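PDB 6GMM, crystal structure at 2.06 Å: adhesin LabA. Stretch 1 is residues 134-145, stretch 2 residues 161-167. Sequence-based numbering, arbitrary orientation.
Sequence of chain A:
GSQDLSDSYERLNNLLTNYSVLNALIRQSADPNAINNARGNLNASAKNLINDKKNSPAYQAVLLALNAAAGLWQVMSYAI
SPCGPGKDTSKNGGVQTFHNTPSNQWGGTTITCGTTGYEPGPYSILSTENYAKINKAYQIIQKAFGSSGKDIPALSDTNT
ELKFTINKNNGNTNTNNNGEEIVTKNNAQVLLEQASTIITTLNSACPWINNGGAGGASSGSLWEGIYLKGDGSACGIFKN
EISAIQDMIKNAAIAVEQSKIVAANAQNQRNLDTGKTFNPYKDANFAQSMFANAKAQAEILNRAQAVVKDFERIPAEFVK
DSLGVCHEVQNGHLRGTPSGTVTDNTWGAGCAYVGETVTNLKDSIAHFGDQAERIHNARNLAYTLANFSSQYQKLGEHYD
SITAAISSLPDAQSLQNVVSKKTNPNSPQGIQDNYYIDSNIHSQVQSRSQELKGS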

ATOM      1  N   ILE A 134      23.871   4.185   7.130  1.00 18.70           N
ATOM      2  CA  ILE A 134      22.964   3.055   7.368  1.00 18.25           C
ATOM      3  C   ILE A 134      22.644   2.980   8.886  1.00 20.16           C
ATOM      4  O   ILE A 134      21.478   2.898   9.254  1.00 18.05           O
ATOM      5  CB  ILE A 134      23.574   1.724   6.860  1.00 18.85           C
ATOM      6  CG1 ILE A 134      23.828   1.754   5.343  1.00 18.65           C
ATOM      7  CG2 ILE A 134      22.713   0.531   7.297  1.00 18.07           C
ATOM      8  CD1 ILE A 134      24.548   0.528   4.735  1.00 19.99           C
ATOM      9  N   ASN A 135      23.668   3.038   9.742  1.00 18.33           N
ATOM     10  CA  ASN A 135      23.477   2.994  11.203  1.00 18.42           C
ATOM     11  C   ASN A 135      22.523   4.067  11.734  1.00 21.91           C
ATOM     12  O   ASN A 135      21.714   3.754  12.615  1.00 19.89           O
ATOM     13  CB  ASN A 135      24.791   3.078  11.977  1.00 18.67           C
ATOM     14  CG  ASN A 135      24.580   2.924  13.471  1.00 30.86           C
ATOM     15  OD1 ASN A 135      24.135   1.855  13.944  1.00 18.67           O
ATOM     16  ND2 ASN A 135      24.763   4.041  14.220  1.00 19.06           N
ATOM     17  N   LYS A 136      22.656   5.335  11.236  1.00 20.50           N
ATOM     18  CA  LYS A 136      21.854   6.466  11.709  1.00 21.47           C
ATOM     19  C   LYS A 136      20.412   6.171  11.402  1.00 24.84           C
ATOM     20  O   LYS A 136      19.559   6.294  12.278  1.00 26.40           O
ATOM     21  CB  LYS A 136      22.314   7.796  11.073  1.00 24.79           C
ATOM     22  CG  LYS A 136      21.559   9.030  11.565  1.00 31.49           C
ATOM     23  CD  LYS A 136      22.246  10.307  11.108  1.00 42.39           C
ATOM     24  CE  LYS A 136      21.468  11.544  11.479  1.00 52.64           C
ATOM     25  NZ  LYS A 136      22.281  12.777  11.305  1.00 62.14           N
ATOM     26  N   ALA A 137      20.153   5.734  10.161  1.00 21.02           N
ATOM     27  CA  ALA A 137      18.834   5.361   9.688  1.00 19.76           C
ATOM     28  C   ALA A 137      18.256   4.240  10.577  1.00 24.20           C
ATOM     29  O   ALA A 137      17.143   4.386  11.076  1.00 24.99           O
ATOM     30  CB  ALA A 137      18.912   4.909   8.245  1.00 19.91           C
ATOM     31  N   TYR A 138      19.038   3.170  10.820  1.00 19.48           N
ATOM     32  CA  TYR A 138      18.632   2.034  11.651  1.00 19.32           C
ATOM     33  C   TYR A 138      18.270   2.484  13.082  1.00 20.34           C
ATOM     34  O   TYR A 138      17.253   2.053  13.629  1.00 18.21           O
ATOM     35  CB  TYR A 138      19.754   0.972  11.663  1.00 20.79           C
ATOM     36  CG  TYR A 138      19.539  -0.170  12.634  1.00 24.01           C
ATOM     37  CD1 TYR A 138      18.774  -1.277  12.282  1.00 26.34           C
ATOM     38  CD2 TYR A 138      20.137  -0.165  13.889  1.00 24.91           C
ATOM     39  CE1 TYR A 138      18.628  -2.359  13.149  1.00 26.59           C
ATOM     40  CE2 TYR A 138      19.963  -1.222  14.779  1.00 25.55           C
ATOM     41  CZ  TYR A 138      19.225  -2.326  14.396  1.00 29.57           C
ATOM     42  OH  TYR A 138      19.075  -3.368  15.268  1.00 26.47           O
ATOM     43  N   GLN A 139      19.096   3.366  13.666  1.00 18.46           N
ATOM     44  CA  GLN A 139      18.881   3.850  15.030  1.00 18.87           C
ATOM     45  C   GLN A 139      17.618   4.649  15.152  1.00 21.41           C
ATOM     46  O   GLN A 139      16.940   4.502  16.162  1.00 21.98           O
ATOM     47  CB  GLN A 139      20.093   4.613  15.612  1.00 20.12           C
ATOM     48  CG  GLN A 139      21.391   3.823  15.718  1.00 19.79           C
ATOM     49  CD  GLN A 139      21.345   2.583  16.569  1.00 30.20           C
ATOM     50  OE1 GLN A 139      20.594   2.486  17.553  1.00 20.56           O
ATOM     51  NE2 GLN A 139      22.195   1.619  16.220  1.00 21.23           N
ATOM     52  N   ILE A 140      17.255   5.447  14.114  1.00 19.11           N
ATOM     53  CA  ILE A 140      16.001   6.229  14.124  1.00 18.74           C
ATOM     54  C   ILE A 140      14.796   5.293  14.106  1.00 21.94           C
ATOM     55  O   ILE A 140      13.842   5.508  14.860  1.00 22.17           O
ATOM     56  CB  ILE A 140      15.939   7.336  13.028  1.00 19.62           C
ATOM     57  CG1 ILE A 140      16.980   8.452  13.337  1.00 19.95           C
ATOM     58  CG2 ILE A 140      14.535   7.929  12.960  1.00 18.94           C
ATOM     59  CD1 ILE A 140      17.334   9.502  12.172  1.00 19.23           C
ATOM     60  N   ILE A 141      14.837   4.262  13.234  1.00 19.05           N
ATOM     61  CA  ILE A 141      13.782   3.259  13.139  1.00 17.84           C
ATOM     62  C   ILE A 141      13.590   2.581  14.485  1.00 19.39           C
ATOM     63  O   ILE A 141      12.469   2.530  14.977  1.00 18.44           O
ATOM     64  CB  ILE A 141      14.039   2.230  12.004  1.00 19.40           C
ATOM     65  CG1 ILE A 141      14.005   2.936  10.624  1.00 19.61           C
ATOM     66  CG2 ILE A 141      12.994   1.088  12.075  1.00 18.07           C
ATOM     67  CD1 ILE A 141      14.436   2.115   9.446  1.00 20.99           C
ATOM     68  N   GLN A 142      14.687   2.090  15.091  1.00 18.52           N
ATOM     69  CA  GLN A 142      14.642   1.409  16.380  1.00 19.54           C
ATOM     70  C   GLN A 142      14.095   2.301  17.490  1.00 26.15           C
ATOM     71  O   GLN A 142      13.230   1.838  18.228  1.00 24.72           O
ATOM     72  CB  GLN A 142      16.011   0.799  16.738  1.00 21.27           C
ATOM     73  CG  GLN A 142      16.241  -0.530  16.020  1.00 34.64           C
ATOM     74  CD  GLN A 142      15.402  -1.697  16.527  1.00 49.53           C
ATOM     75  OE1 GLN A 142      14.486  -1.583  17.353  1.00 45.63           O
ATOM     76  NE2 GLN A 142      15.715  -2.866  16.043  1.00 36.79           N
ATOM     77  N   LYS A 143      14.535   3.594  17.580  1.00 25.44           N
ATOM     78  CA  LYS A 143      14.005   4.520  18.609  1.00 25.77           C
ATOM     79  C   LYS A 143      12.548   4.875  18.355  1.00 30.17           C
ATOM     80  O   LYS A 143      11.792   5.063  19.308  1.00 31.86           O
ATOM     81  CB  LYS A 143      14.866   5.791  18.784  1.00 27.63           C
ATOM     82  CG  LYS A 143      16.344   5.531  19.129  1.00 37.64           C
ATOM     83  CD  LYS A 143      16.598   5.052  20.566  1.00 47.77           C
ATOM     84  CE  LYS A 143      18.061   4.746  20.840  1.00 61.21           C
ATOM     85  NZ  LYS A 143      18.559   3.549  20.098  1.00 70.19           N
ATOM     86  N   ALA A 144      12.131   4.945  17.080  1.00 24.92           N
ATOM     87  CA  ALA A 144      10.732   5.268  16.775  1.00 23.51           C
ATOM     88  C   ALA A 144       9.766   4.185  17.236  1.00 27.47           C
ATOM     89  O   ALA A 144       8.629   4.506  17.614  1.00 27.09           O
ATOM     90  CB  ALA A 144      10.563   5.505  15.302  1.00 23.36           C
ATOM     91  N   PHE A 145      10.193   2.909  17.189  1.00 22.60           N
ATOM     92  CA  PHE A 145       9.356   1.785  17.623  1.00 22.66           C
ATOM     93  C   PHE A 145       9.292   1.739  19.141  1.00 29.61           C
ATOM     94  O   PHE A 145       8.313   1.264  19.683  1.00 29.04           O
ATOM     95  CB  PHE A 145       9.925   0.448  17.106  1.00 22.90           C
ATOM     96  CG  PHE A 145       9.390  -0.004  15.770  1.00 23.03           C
ATOM     97  CD1 PHE A 145       9.905   0.513  14.585  1.00 23.81           C
ATOM     98  CD2 PHE A 145       8.431  -1.007  15.690  1.00 23.07           C
ATOM     99  CE1 PHE A 145       9.459   0.043  13.347  1.00 22.78           C
ATOM    100  CE2 PHE A 145       8.020  -1.498  14.454  1.00 24.63           C
ATOM    101  CZ  PHE A 145       8.508  -0.945  13.291  1.00 21.59           C
ATOM    102  N   GLU A 161       7.328  14.446  18.013  1.00 34.91           N
ATOM    103  CA  GLU A 161       8.790  14.606  18.008  1.00 34.50           C
ATOM    104  C   GLU A 161       9.530  13.356  18.484  1.00 39.78           C
ATOM    105  O   GLU A 161       9.140  12.726  19.478  1.00 39.76           O
ATOM    106  CB  GLU A 161       9.204  15.830  18.857  1.00 37.02           C
ATOM    107  CG  GLU A 161      10.695  16.157  18.843  1.00 44.10           C
ATOM    108  CD  GLU A 161      11.180  17.079  19.951  1.00 60.88           C
ATOM    109  OE1 GLU A 161      11.792  18.121  19.620  1.00 65.79           O
ATOM    110  OE2 GLU A 161      10.974  16.754  21.145  1.00 36.30           O
ATOM    111  N   LEU A 162      10.620  13.026  17.773  1.00 36.10           N
ATOM    112  CA  LEU A 162      11.546  11.954  18.108  1.00 35.59           C
ATOM    113  C   LEU A 162      12.897  12.621  18.420  1.00 38.92           C
ATOM    114  O   LEU A 162      13.471  13.299  17.558  1.00 37.01           O
ATOM    115  CB  LEU A 162      11.677  10.923  16.970  1.00 34.29           C
ATOM    116  CG  LEU A 162      12.448   9.642  17.322  1.00 38.42           C
ATOM    117  CD1 LEU A 162      11.665   8.751  18.295  1.00 38.92           C
ATOM    118  CD2 LEU A 162      12.785   8.864  16.081  1.00 38.95           C
ATOM    119  N   LYS A 163      13.358  12.488  19.676  1.00 36.52           N
ATOM    120  CA  LYS A 163      14.599  13.124  20.128  1.00 37.00           C
ATOM    121  C   LYS A 163      15.479  12.203  20.990  1.00 40.53           C
ATOM    122  O   LYS A 163      15.069  11.783  22.077  1.00 41.28           O
ATOM    123  CB  LYS A 163      14.286  14.446  20.855  1.00 40.69           C
ATOM    124  CG  LYS A 163      15.458  15.415  20.920  1.00 52.87           C
ATOM    125  CD  LYS A 163      15.094  16.709  21.647  1.00 65.50           C
ATOM    126  CE  LYS A 163      15.177  16.616  23.155  1.00 75.34           C
ATOM    127  NZ  LYS A 163      14.770  17.891  23.807  1.00 89.47           N
ATOM    128  N   PHE A 164      16.697  11.919  20.507  1.00 34.96           N
ATOM    129  CA  PHE A 164      17.677  11.062  21.182  1.00 34.58           C
ATOM    130  C   PHE A 164      19.089  11.351  20.680  1.00 40.59           C
ATOM    131  O   PHE A 164      19.269  11.837  19.563  1.00 39.72           O
ATOM    132  CB  PHE A 164      17.345   9.560  21.008  1.00 34.63           C
ATOM    133  CG  PHE A 164      17.473   9.056  19.586  1.00 34.39           C
ATOM    134  CD1 PHE A 164      16.463   9.273  18.659  1.00 35.97           C
ATOM    135  CD2 PHE A 164      18.609   8.368  19.173  1.00 35.32           C
ATOM    136  CE1 PHE A 164      16.601   8.838  17.340  1.00 36.26           C
ATOM    137  CE2 PHE A 164      18.739   7.923  17.853  1.00 36.57           C
ATOM    138  CZ  PHE A 164      17.731   8.151  16.949  1.00 34.25           C
ATOM    139  N   THR A 165      20.083  10.983  21.491  1.00 39.99           N
ATOM    140  CA  THR A 165      21.513  11.113  21.195  1.00 40.00           C
ATOM    141  C   THR A 165      22.053   9.767  20.724  1.00 44.89           C
ATOM    142  O   THR A 165      21.802   8.732  21.354  1.00 44.35           O
ATOM    143  CB  THR A 165      22.252  11.635  22.429  1.00 43.47           C
ATOM    144  OG1 THR A 165      21.738  12.921  22.759  1.00 42.32           O
ATOM    145  CG2 THR A 165      23.758  11.743  22.223  1.00 43.23           C
ATOM    146  N   ILE A 166      22.761   9.787  19.592  1.00 42.94           N
ATOM    147  CA  ILE A 166      23.445   8.632  19.020  1.00 43.39           C
ATOM    148  C   ILE A 166      24.847   8.583  19.678  1.00 48.53           C
ATOM    149  O   ILE A 166      25.398   9.654  19.960  1.00 49.78           O
ATOM    150  CB  ILE A 166      23.501   8.799  17.476  1.00 46.79           C
ATOM    151  CG1 ILE A 166      23.424   7.456  16.764  1.00 47.29           C
ATOM    152  CG2 ILE A 166      24.700   9.631  16.989  1.00 48.19           C
ATOM    153  CD1 ILE A 166      22.794   7.544  15.424  1.00 54.95           C
ATOM    154  N   ASN A 167      25.391   7.364  19.963  1.00 43.61           N
ATOM    155  CA  ASN A 167      26.732   7.098  20.548  1.00 62.08           C
ATOM    156  C   ASN A 167      27.275   8.172  21.514  1.00 87.91           C
ATOM    157  O   ASN A 167      27.013   8.142  22.716  1.00 52.23           O
ATOM    158  CB  ASN A 167      27.767   6.858  19.432  1.00 60.53           C
ATOM    159  CG  ASN A 167      27.373   5.822  18.399  1.00 72.29           C
ATOM    160  OD1 ASN A 167      26.948   4.710  18.725  1.00 63.35           O
ATOM    161  ND2 ASN A 167      27.534   6.152  17.124  1.00 59.68           N
TER
HETATM  162  O   HOH W   1      24.693   3.906  17.136  1.00 10.98           O

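How does a strand lie against this helix without a single direct hydrogen bond between them? The axes come no closer than 9.2 Å and their N-to-C directions differ by 119°, so the strand runs obliquely across the helix and side chains must fill the gap. Alternation along the strand supplies them: Leu-162 and Phe-164 point their CA-to-CB bonds toward the helix, while Lys-163 and Thr-165 point away.

What receives the Phe-164 ring? It sits in a hollow formed by Gln-139, Ile-140 and Lys-143. Lys-143 covers one face, its CG lying 3.4 Å from the ring centroid of Phe-164 and only 4° off the ring normal, a well-centred CH-pi contact made by the aliphatic part of a charged side chain. Ile-140 meets the edge instead, with its CG1 3.7 Å from CZ of Phe-164. The backbone takes part too: O of Gln-139 approaches CZ of Phe-164 to 3.8 Å.

Where does Leu-162 fit? Its forked end settles on the later part of the helix, close against the backbone: CD1 of Leu-162 is 3.9 Å from CA of Ala-144 and 3.8 Å from O of Lys-143. The other methyl, CD2, packs 3.7 Å from CG2 of Ile-140. Ile-140 thus touches both strand residues, with CG2 nearest Leu-162 and CG1 nearest Phe-164.

What closes the other end? Past the strand, Ile-166 starts sideways, but its end comes nearer the helix. Its CD1 is the bump here, nestling among Asn-135, Lys-136 and Gln-139, 4.0 Å from both CA of Lys-136 and CG of Gln-139. Gln-139 NE2 donates to Asn-135 OD1 at 3.0 Å, tying two walls of this pocket together. Beyond it, one water bridges the stretches, accepting from Asn-135 ND2 and donating to Asn-167 OD1, each at 2.9 Å.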